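Porin (Acinetobacter baumannii AB307-0294, PDB 5DL7) probably forms a channel through the outer membrane as an OprD-family beta-barrel porin, with a putative role in vanillate trafficking. Local coordinates at residues 46-51 and 92-97; 52-57 and 140-145; 106-111 and 168-173. All coordinates share one frame; numbering follows the deposited sequence.

Interaction 1: 46-51 and 92-97; sequences ARDWAQ and GLLPVN. With CA (calcium ion), chain C; C8E ((hydroxyethyloxy)tri(ethyloxy)octane), chain K.
One water between Asp48 and the loop is gripped by three groups: it donates to Asp48 OD2 at 2.6 Å and to Leu94 O at 2.8 Å, and it accepts from Gly92 N at 3.0 Å. It carries the polar link between strand 46-51 and the loop 92-97; no direct hydrogen bond joins the two. Asp48 CG lies anti to its own carbonyl carbon (chi1 -83°), the placement from which the carboxylate oxygens reach the water and Leu94 CD1. The carboxylate has further partners: OD2 is hydrogen-bonded to Ser91 OG, and OD1 forms a salt bridge with Arg102 NE, which would be expected to favour the ionised form. Otherwise leucine methyls and CB atoms pack on the strand, partly against Asp48 oxygens. The side chains of Asp48 and Leu94 cross obliquely, with Leu94 CD1 3.5 Å from Asp48 OD1. The other branch, Leu94 CD2, meets Ala50 CB at 4.1 Å, so the two methyls of Leu94 straddle neighbouring inward positions of the strand. Leu93 adds its CB against Ala50 CB and places CD1 3.8 Å from Asp48 O. On the other side of the strand, Trp49 carries a detergent molecule whose O15 lies over one ring face, offset toward the rim. Farther along the loop, Asn97 OD1 binds a calcium ion at 2.4 Å, a site that also includes Asp103. Strand 46-58 pairs antiparallel with strands 22-36 and 66-79 in the barrel wall, and the loop joining 66-79 to 105-117 folds back over its inner side, where Leu94 also touches Tyr106.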
loop_
_atom_site.group_PDB
_atom_site.type_symbol
_atom_site.label_atom_id
_atom_site.label_comp_id
_atom_site.label_asym_id
_atom_site.label_seq_id
_atom_site.Cartn_x
_atom_site.Cartn_y
_atom_site.Cartn_z
ATOM N N ALA A 46 16.498 -7.592 -7.964
ATOM C CA ALA A 46 15.220 -7.266 -8.643
ATOM C C ALA A 46 15.364 -5.817 -9.062
ATOM O O ALA A 46 15.663 -4.947 -8.182
ATOM C CB ALA A 46 14.026 -7.415 -7.743
ATOM N N ARG A 47 15.156 -5.486 -10.346
ATOM C CA ARG A 47 15.526 -4.125 -10.773
ATOM C C ARG A 47 14.724 -3.759 -11.998
ATOM O O ARG A 47 14.493 -4.617 -12.835
ATOM C CB ARG A 47 16.990 -4.039 -11.193
ATOM C CG ARG A 47 17.619 -2.692 -11.458
ATOM C CD ARG A 47 19.140 -2.786 -11.754
ATOM N NE ARG A 47 19.799 -3.181 -10.557
ATOM C CZ ARG A 47 21.139 -3.449 -10.404
ATOM N NH1 ARG A 47 21.902 -3.480 -11.453
ATOM N NH2 ARG A 47 21.627 -3.814 -9.255
ATOM N N ASP A 48 14.334 -2.485 -12.063
ATOM C CA ASP A 48 13.737 -1.954 -13.320
ATOM C C ASP A 48 13.811 -0.421 -13.225
ATOM O O ASP A 48 13.992 0.185 -12.182
ATOM C CB ASP A 48 12.258 -2.348 -13.521
ATOM C CG ASP A 48 12.007 -3.679 -14.097
ATOM O OD1 ASP A 48 12.435 -4.012 -15.223
ATOM O OD2 ASP A 48 11.291 -4.560 -13.366
ATOM N N TRP A 49 13.708 0.195 -14.415
ATOM C CA TRP A 49 13.681 1.619 -14.494
ATOM C C TRP A 49 12.565 1.938 -15.525
ATOM O O TRP A 49 12.588 1.474 -16.683
ATOM C CB TRP A 49 14.954 2.188 -14.951
ATOM C CG TRP A 49 15.035 3.684 -14.904
ATOM C CD1 TRP A 49 14.236 4.572 -14.185
ATOM C CD2 TRP A 49 15.914 4.500 -15.688
ATOM N NE1 TRP A 49 14.608 5.850 -14.433
ATOM C CE2 TRP A 49 15.580 5.848 -15.402
ATOM C CE3 TRP A 49 16.893 4.220 -16.668
ATOM C CZ2 TRP A 49 16.277 6.931 -15.962
ATOM C CZ3 TRP A 49 17.496 5.254 -17.317
ATOM C CH2 TRP A 49 17.188 6.616 -16.983
ATOM N N ALA A 50 11.531 2.643 -15.037
ATOM C CA ALA A 50 10.349 2.875 -15.847
ATOM C C ALA A 50 9.786 4.250 -15.721
ATOM O O ALA A 50 10.035 4.994 -14.788
ATOM C CB ALA A 50 9.199 1.893 -15.456
ATOM N N GLN A 51 9.048 4.651 -16.790
ATOM C CA GLN A 51 8.347 5.933 -16.766
ATOM C C GLN A 51 6.899 5.777 -17.068
ATOM O O GLN A 51 6.523 4.950 -17.932
ATOM C CB GLN A 51 9.000 6.810 -17.918
ATOM C CG GLN A 51 8.347 8.157 -18.031
ATOM C CD GLN A 51 9.448 9.109 -17.943
ATOM O OE1 GLN A 51 10.447 9.032 -18.742
ATOM N NE2 GLN A 51 9.393 9.888 -16.919
ATOM N N GLY A 92 8.084 -5.403 -10.323
ATOM C CA GLY A 92 6.755 -4.924 -10.298
ATOM C C GLY A 92 6.393 -3.604 -11.020
ATOM O O GLY A 92 5.273 -3.163 -11.021
ATOM N N LEU A 93 7.391 -2.935 -11.563
ATOM C CA LEU A 93 7.180 -1.733 -12.283
ATOM C C LEU A 93 6.646 -2.024 -13.708
ATOM O O LEU A 93 6.182 -1.161 -14.373
ATOM C CB LEU A 93 8.505 -0.898 -12.456
ATOM C CG LEU A 93 9.081 -0.321 -11.144
ATOM C CD1 LEU A 93 10.248 0.562 -11.459
ATOM C CD2 LEU A 93 8.032 0.507 -10.391
ATOM N N LEU A 94 7.039 -3.201 -14.242
ATOM C CA LEU A 94 6.749 -3.528 -15.665
ATOM C C LEU A 94 6.238 -5.033 -15.714
ATOM O O LEU A 94 6.692 -5.888 -14.867
ATOM C CB LEU A 94 8.012 -3.484 -16.482
ATOM C CG LEU A 94 8.634 -2.068 -16.681
ATOM C CD1 LEU A 94 10.072 -2.196 -17.151
ATOM C CD2 LEU A 94 7.812 -1.300 -17.690
ATOM N N PRO A 95 5.377 -5.314 -16.666
ATOM C CA PRO A 95 4.998 -6.750 -16.920
ATOM C C PRO A 95 6.207 -7.552 -17.300
ATOM O O PRO A 95 7.153 -7.088 -18.030
ATOM C CB PRO A 95 3.936 -6.674 -17.980
ATOM C CG PRO A 95 3.559 -5.182 -18.086
ATOM C CD PRO A 95 4.829 -4.455 -17.724
ATOM N N VAL A 96 6.273 -8.752 -16.685
ATOM C CA VAL A 96 7.431 -9.634 -17.008
ATOM C C VAL A 96 6.890 -10.969 -17.563
ATOM O O VAL A 96 5.991 -11.530 -16.945
ATOM C CB VAL A 96 8.239 -9.904 -15.721
ATOM C CG1 VAL A 96 9.314 -10.874 -15.957
ATOM C CG2 VAL A 96 8.979 -8.580 -15.282
ATOM N N ASN A 97 7.467 -11.424 -18.651
ATOM C CA ASN A 97 7.050 -12.658 -19.285
ATOM C C ASN A 97 7.671 -13.872 -18.623
ATOM O O ASN A 97 8.629 -13.820 -17.749
ATOM C CB ASN A 97 7.484 -12.571 -20.708
ATOM C CG ASN A 97 6.732 -11.450 -21.431
ATOM O OD1 ASN A 97 5.565 -11.449 -21.403
ATOM N ND2 ASN A 97 7.416 -10.484 -21.964
HETATM CA CA CA C . 3.972 -10.060 -22.462
HETATM O O12 C8E K . 20.035 1.724 -14.701
HETATM C C13 C8E K . 19.778 3.095 -14.901
HETATM C C14 C8E K . 19.170 3.698 -13.646
HETATM O O15 C8E K . 19.119 5.127 -13.716
HETATM C C16 C8E K . 18.791 5.793 -12.472
HETATM C C17 C8E K . 17.858 6.895 -12.897
HETATM O O18 C8E K . 17.457 7.788 -11.858
HETATM C C19 C8E K . 16.081 8.178 -12.015
HETATM C C20 C8E K . 15.466 8.827 -10.779
HETATM O O21 C8E K . 14.036 8.459 -10.637
HETATM O O HOH W 1 8.886 -5.557 -13.239
HETATM O O HOH W 2 3.002 -10.264 -20.344
#

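Interaction 2: 52-57 and 140-145; sequences GLIFKG and RLFPQT
The Phe142 ring has Leu141 CD2 over one face, 3.5 Å above its plane and offset toward the rim, while Ile54 CD1 from the strand lies in plane at its edge. Ile54 CG1 also sits at that edge, 3.7 Å from Phe142 CD1, so that the isoleucine meets the ring at a slant. The far atoms of the ring reach the strand backbone as well: Phe142 CE1 comes to 3.7 Å from Leu53 O, and Phe142 CZ to 4.2 Å from Gly52 CA. Leu141 packs beside it, its CD1 lying 4.1 Å from Gly52 N. Gly52 matters here, because a beta carbon at this position would point into the loop and come within 3.1 Å of both Leu141 CD2 and Phe142 CE1. Ile54 CD1 completes the contact by reaching 3.9 Å from Leu141 O. Around this patch, Phe142 also meets Tyr106 edge-to-face and touches Met75 of strand 66-79, while the backbone oxygens of Arg140 and Leu141 accept hydrogen bonds from Arg28 NH1 of strand 22-36. No hydrogen bond passes directly between 52-57 and 140-145. Their union therefore rests on van der Waals packing of hydrocarbon against side chains and backbone carbonyls, and on the bare backbone at Gly52, with the carbonyls of Arg140 and Leu141 bonded instead to Arg28 on the adjoining strand of the barrel wall.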
loop_
_atom_site.group_PDB
_atom_site.type_symbol
_atom_site.label_atom_id
_atom_site.label_comp_id
_atom_site.label_asym_id
_atom_site.label_seq_id
_atom_site.Cartn_x
_atom_site.Cartn_y
_atom_site.Cartn_z
ATOM N N GLY A 52 6.058 6.575 -16.453
ATOM C CA GLY A 52 4.643 6.417 -16.602
ATOM C C GLY A 52 3.865 7.723 -16.635
ATOM O O GLY A 52 4.325 8.747 -16.179
ATOM N N LEU A 53 2.793 7.699 -17.371
ATOM C CA LEU A 53 1.733 8.740 -17.379
ATOM C C LEU A 53 0.474 8.208 -16.812
ATOM O O LEU A 53 0.022 7.105 -17.126
ATOM C CB LEU A 53 1.379 9.194 -18.861
ATOM C CG LEU A 53 2.493 9.825 -19.516
ATOM C CD1 LEU A 53 2.117 9.920 -21.021
ATOM C CD2 LEU A 53 2.854 11.270 -19.016
ATOM N N ILE A 54 -0.156 9.004 -15.934
ATOM C CA ILE A 54 -1.413 8.658 -15.425
ATOM C C ILE A 54 -2.383 9.871 -15.454
ATOM O O ILE A 54 -2.042 10.968 -14.905
ATOM C CB ILE A 54 -1.289 8.265 -13.939
ATOM C CG1 ILE A 54 -0.330 7.091 -13.779
ATOM C CG2 ILE A 54 -2.616 7.814 -13.318
ATOM C CD1 ILE A 54 0.754 7.281 -12.792
ATOM N N PHE A 55 -3.595 9.659 -16.025
ATOM C CA PHE A 55 -4.630 10.662 -16.089
ATOM C C PHE A 55 -5.741 10.192 -15.154
ATOM O O PHE A 55 -6.252 9.060 -15.325
ATOM C CB PHE A 55 -5.200 10.902 -17.478
ATOM C CG PHE A 55 -6.346 11.811 -17.457
ATOM C CD1 PHE A 55 -6.133 13.187 -17.317
ATOM C CD2 PHE A 55 -7.558 11.350 -17.500
ATOM C CE1 PHE A 55 -7.258 14.057 -17.270
ATOM C CE2 PHE A 55 -8.671 12.172 -17.410
ATOM C CZ PHE A 55 -8.529 13.503 -17.337
ATOM N N LYS A 56 -6.199 11.041 -14.223
ATOM C CA LYS A 56 -7.307 10.695 -13.301
ATOM C C LYS A 56 -8.295 11.754 -13.347
ATOM O O LYS A 56 -7.978 12.929 -13.098
ATOM C CB LYS A 56 -6.702 10.487 -11.869
ATOM C CG LYS A 56 -7.778 10.187 -10.861
ATOM C CD LYS A 56 -7.228 9.812 -9.495
ATOM C CE LYS A 56 -8.440 9.590 -8.608
ATOM N NZ LYS A 56 -8.051 8.602 -7.537
ATOM N N GLY A 57 -9.497 11.446 -13.800
ATOM C CA GLY A 57 -10.543 12.414 -14.078
ATOM C C GLY A 57 -11.763 11.988 -13.195
ATOM O O GLY A 57 -12.082 10.805 -13.144
ATOM N N ARG A 140 4.050 0.671 -6.751
ATOM C CA ARG A 140 4.774 0.497 -8.013
ATOM C C ARG A 140 4.420 1.593 -8.974
ATOM O O ARG A 140 4.146 2.742 -8.537
ATOM C CB ARG A 140 4.795 -0.991 -8.493
ATOM C CG ARG A 140 5.424 -1.987 -7.583
ATOM C CD ARG A 140 6.933 -1.839 -7.419
ATOM N NE ARG A 140 7.394 -2.874 -6.508
ATOM C CZ ARG A 140 7.341 -2.890 -5.198
ATOM N NH1 ARG A 140 6.831 -1.875 -4.493
ATOM N NH2 ARG A 140 7.672 -3.975 -4.497
ATOM N N LEU A 141 4.397 1.377 -10.283
ATOM C CA LEU A 141 4.251 2.432 -11.170
ATOM C C LEU A 141 2.829 2.940 -11.197
ATOM O O LEU A 141 2.600 4.108 -11.362
ATOM C CB LEU A 141 4.723 2.018 -12.567
ATOM C CG LEU A 141 4.803 3.114 -13.591
ATOM C CD1 LEU A 141 5.963 4.086 -13.204
ATOM C CD2 LEU A 141 5.080 2.603 -15.039
ATOM N N PHE A 142 1.868 2.039 -11.249
ATOM C CA PHE A 142 0.436 2.315 -11.369
ATOM C C PHE A 142 -0.289 1.670 -10.242
ATOM O O PHE A 142 0.084 0.630 -9.752
ATOM C CB PHE A 142 -0.070 1.673 -12.713
ATOM C CG PHE A 142 0.594 2.201 -13.896
ATOM C CD1 PHE A 142 0.698 3.583 -14.141
ATOM C CD2 PHE A 142 1.045 1.417 -14.951
ATOM C CE1 PHE A 142 1.318 4.141 -15.256
ATOM C CE2 PHE A 142 1.652 2.006 -16.035
ATOM C CZ PHE A 142 1.742 3.361 -16.227
ATOM N N PRO A 143 -1.479 2.179 -9.898
ATOM C CA PRO A 143 -2.280 1.598 -8.815
ATOM C C PRO A 143 -2.879 0.257 -9.224
ATOM O O PRO A 143 -3.262 0.107 -10.349
ATOM C CB PRO A 143 -3.466 2.619 -8.676
ATOM C CG PRO A 143 -3.517 3.403 -9.865
ATOM C CD PRO A 143 -2.070 3.416 -10.433
ATOM N N GLN A 144 -2.940 -0.658 -8.305
ATOM C CA GLN A 144 -3.853 -1.820 -8.348
ATOM C C GLN A 144 -5.274 -1.346 -8.446
ATOM O O GLN A 144 -5.672 -0.373 -7.772
ATOM C CB GLN A 144 -3.565 -2.641 -7.147
ATOM C CG GLN A 144 -4.236 -3.929 -7.079
ATOM C CD GLN A 144 -4.033 -4.523 -5.657
ATOM O OE1 GLN A 144 -4.093 -3.767 -4.658
ATOM N NE2 GLN A 144 -3.921 -5.793 -5.561
ATOM N N THR A 145 -6.076 -2.020 -9.322
ATOM C CA THR A 145 -7.453 -1.688 -9.381
ATOM C C THR A 145 -8.312 -2.963 -9.268
ATOM O O THR A 145 -7.860 -4.043 -9.501
ATOM C CB THR A 145 -7.935 -0.833 -10.593
ATOM O OG1 THR A 145 -7.860 -1.559 -11.817
ATOM C CG2 THR A 145 -7.095 0.511 -10.720
#

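Interaction 3: 106-111 and 168-173; sequences YGKIGI and EVRQRD
Lys108 reaches from strand 106-111 to the backbone of the turn after strand 159-170; its root and middle pass along Arg170 and its tip meets Arg172 O. Its CB sits over the centre of the Arg170 guanidinium, 3.6 Å above the plane. CG lies between the backbone N and the carbonyl carbon (chi1 37°), and the chain runs extended from there. CD passes 3.7 Å from Arg170 NE, CE lies near Arg172 O, and NZ ends in a 2.9 Å hydrogen bond to Arg172 O, approaching from above the carbonyl plane, 64° out of it. NZ also donates to a water at 2.8 Å, one that lies in hydrogen-bonding contact with Arg170 O too, and it has another hydrogen bond to Ser174 O. Two carbonyl oxygens and a water thus grip the ammonium group, which would be expected to stabilise its charge.

Arg170 runs the opposite way, sliding past Lys108 toward the strand. Its NH2 donates to Ile109 O at 2.8 Å; the acceptor is in the guanidinium plane, though the N-H...O angle is only 134°. A second water accepts from Ile109 N and from Arg170 NH1, and NH1 has a further partner in Ile175 O. Lys108 NZ and Arg170 NE lie 5.0 Å apart, without contact between the like charges. Elsewhere in the contact, the edge of the Tyr106 ring faces Arg172 O in plane, with the hydroxyl hydrogen-bonded to Leu93 O. The axes of strands 106-111 and 168-170 approach no closer than 11.0 Å. Lys108 and Arg170 thus span between strand 105-117, paired with 66-79, and the end of 159-170, paired with 145-147, two strands not paired with each other.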
loop_
_atom_site.group_PDB
_atom_site.type_symbol
_atom_site.label_atom_id
_atom_site.label_comp_id
_atom_site.label_asym_id
_atom_site.label_seq_id
_atom_site.Cartn_x
_atom_site.Cartn_y
_atom_site.Cartn_z
ATOM N N TYR A 106 3.281 -0.718 -21.599
ATOM C CA TYR A 106 2.006 -1.242 -21.238
ATOM C C TYR A 106 1.075 -0.148 -20.919
ATOM O O TYR A 106 1.479 0.892 -20.232
ATOM C CB TYR A 106 2.020 -2.241 -20.128
ATOM C CG TYR A 106 2.384 -1.827 -18.639
ATOM C CD1 TYR A 106 3.604 -1.212 -18.338
ATOM C CD2 TYR A 106 1.547 -2.186 -17.556
ATOM C CE1 TYR A 106 3.953 -0.937 -16.945
ATOM C CE2 TYR A 106 1.865 -1.927 -16.170
ATOM C CZ TYR A 106 3.146 -1.263 -15.937
ATOM O OH TYR A 106 3.482 -1.110 -14.633
ATOM N N GLY A 107 -0.190 -0.355 -21.294
ATOM C CA GLY A 107 -1.200 0.695 -21.204
ATOM C C GLY A 107 -2.509 0.134 -20.672
ATOM O O GLY A 107 -2.718 -1.060 -20.882
ATOM N N LYS A 108 -3.384 0.913 -19.955
ATOM C CA LYS A 108 -4.604 0.342 -19.431
ATOM C C LYS A 108 -5.532 1.456 -18.958
ATOM O O LYS A 108 -5.045 2.635 -18.729
ATOM C CB LYS A 108 -4.464 -0.659 -18.309
ATOM C CG LYS A 108 -3.342 -0.333 -17.313
ATOM C CD LYS A 108 -3.253 -1.218 -16.149
ATOM C CE LYS A 108 -1.983 -1.019 -15.382
ATOM N NZ LYS A 108 -1.856 -1.891 -14.216
ATOM N N ILE A 109 -6.790 1.238 -19.093
ATOM C CA ILE A 109 -7.759 2.308 -18.808
ATOM C C ILE A 109 -8.809 1.734 -17.860
ATOM O O ILE A 109 -9.333 0.612 -18.116
ATOM C CB ILE A 109 -8.342 3.011 -20.001
ATOM C CG1 ILE A 109 -9.432 4.035 -19.578
ATOM C CG2 ILE A 109 -9.086 2.075 -20.946
ATOM C CD1 ILE A 109 -9.747 4.994 -20.676
ATOM N N GLY A 110 -9.162 2.431 -16.770
ATOM C CA GLY A 110 -10.315 2.141 -15.931
ATOM C C GLY A 110 -11.401 3.154 -15.943
ATOM O O GLY A 110 -11.125 4.301 -16.078
ATOM N N ILE A 111 -12.610 2.732 -16.084
ATOM C CA ILE A 111 -13.760 3.658 -16.156
ATOM C C ILE A 111 -14.759 3.297 -15.038
ATOM O O ILE A 111 -14.946 2.123 -14.757
ATOM C CB ILE A 111 -14.547 3.397 -17.414
ATOM C CG1 ILE A 111 -13.592 3.296 -18.607
ATOM C CG2 ILE A 111 -15.585 4.431 -17.577
ATOM C CD1 ILE A 111 -13.307 4.612 -19.257
ATOM N N GLU A 168 -12.844 -9.010 -9.764
ATOM C CA GLU A 168 -11.610 -9.195 -10.507
ATOM C C GLU A 168 -10.683 -8.083 -9.992
ATOM O O GLU A 168 -11.198 -7.054 -9.521
ATOM C CB GLU A 168 -11.874 -8.966 -12.035
ATOM C CG GLU A 168 -12.912 -9.817 -12.589
ATOM C CD GLU A 168 -12.975 -9.565 -14.104
ATOM O OE1 GLU A 168 -13.564 -8.570 -14.558
ATOM O OE2 GLU A 168 -12.147 -10.255 -14.725
ATOM N N VAL A 169 -9.422 -8.290 -10.231
ATOM C CA VAL A 169 -8.349 -7.401 -9.843
ATOM C C VAL A 169 -7.438 -7.188 -11.045
ATOM O O VAL A 169 -7.161 -8.163 -11.796
ATOM C CB VAL A 169 -7.585 -7.960 -8.615
ATOM C CG1 VAL A 169 -6.867 -9.277 -8.863
ATOM C CG2 VAL A 169 -6.570 -6.898 -8.087
ATOM N N ARG A 170 -6.951 -5.932 -11.279
ATOM C CA ARG A 170 -5.905 -5.786 -12.263
ATOM C C ARG A 170 -4.646 -5.295 -11.512
ATOM O O ARG A 170 -4.658 -4.174 -11.014
ATOM C CB ARG A 170 -6.357 -4.774 -13.296
ATOM C CG ARG A 170 -5.275 -4.505 -14.345
ATOM C CD ARG A 170 -5.736 -4.047 -15.691
ATOM N NE ARG A 170 -6.573 -2.857 -15.677
ATOM C CZ ARG A 170 -7.247 -2.449 -16.730
ATOM N NH1 ARG A 170 -7.144 -3.181 -17.862
ATOM N NH2 ARG A 170 -8.017 -1.365 -16.703
ATOM N N GLN A 171 -3.690 -6.135 -11.457
ATOM C CA GLN A 171 -2.469 -5.925 -10.650
ATOM C C GLN A 171 -1.720 -4.711 -11.244
ATOM O O GLN A 171 -1.814 -4.388 -12.410
ATOM C CB GLN A 171 -1.608 -7.085 -10.512
ATOM C CG GLN A 171 -2.298 -8.369 -9.995
ATOM C CD GLN A 171 -2.748 -8.214 -8.468
ATOM O OE1 GLN A 171 -2.854 -7.122 -7.939
ATOM N NE2 GLN A 171 -3.305 -9.350 -7.923
ATOM N N ARG A 172 -0.966 -4.113 -10.352
ATOM C CA ARG A 172 -0.213 -2.914 -10.754
ATOM C C ARG A 172 0.642 -3.049 -12.005
ATOM O O ARG A 172 0.744 -2.123 -12.845
ATOM C CB ARG A 172 0.698 -2.479 -9.496
ATOM C CG ARG A 172 1.637 -3.506 -9.082
ATOM C CD ARG A 172 1.935 -3.376 -7.568
ATOM N NE ARG A 172 2.842 -4.385 -7.081
ATOM C CZ ARG A 172 3.366 -4.419 -5.859
ATOM N NH1 ARG A 172 2.951 -3.547 -4.927
ATOM N NH2 ARG A 172 4.240 -5.374 -5.574
ATOM N N ASP A 173 1.278 -4.196 -12.144
ATOM C CA ASP A 173 2.157 -4.526 -13.249
ATOM C C ASP A 173 1.502 -5.434 -14.342
ATOM O O ASP A 173 2.191 -6.044 -15.101
ATOM C CB ASP A 173 3.378 -5.300 -12.777
ATOM C CG ASP A 173 3.040 -6.562 -11.934
ATOM O OD1 ASP A 173 1.851 -6.822 -11.616
ATOM O OD2 ASP A 173 4.008 -7.362 -11.646
HETATM O O HOH W 3 -3.885 -1.683 -12.326
HETATM O O HOH W 4 -7.488 -1.353 -20.326
#

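In the fold
From the N terminus, strand 46-58 supplies the first segments of interactions 1 and 2. Interaction 1 closes first, when loop 92-97 returns to residues 46-51. Strand 105-117 then opens interaction 3 at 106-111, before loop 140-145 closes interaction 2 on 52-57; segment 168-173 closes interaction 3 last. Interactions 1 and 2 therefore cross along the chain, as do 2 and 3, whereas 1 and 3 follow in series. All three touch in space: Gly92 O packs on Arg140 CB, Pro95 CG on Asp173 O, and Thr145 O probably bonds Arg170 N. Together they tie two inner loops, the end of strand 159-170 and the turn that follows it to barrel strands 46-58 and 105-117.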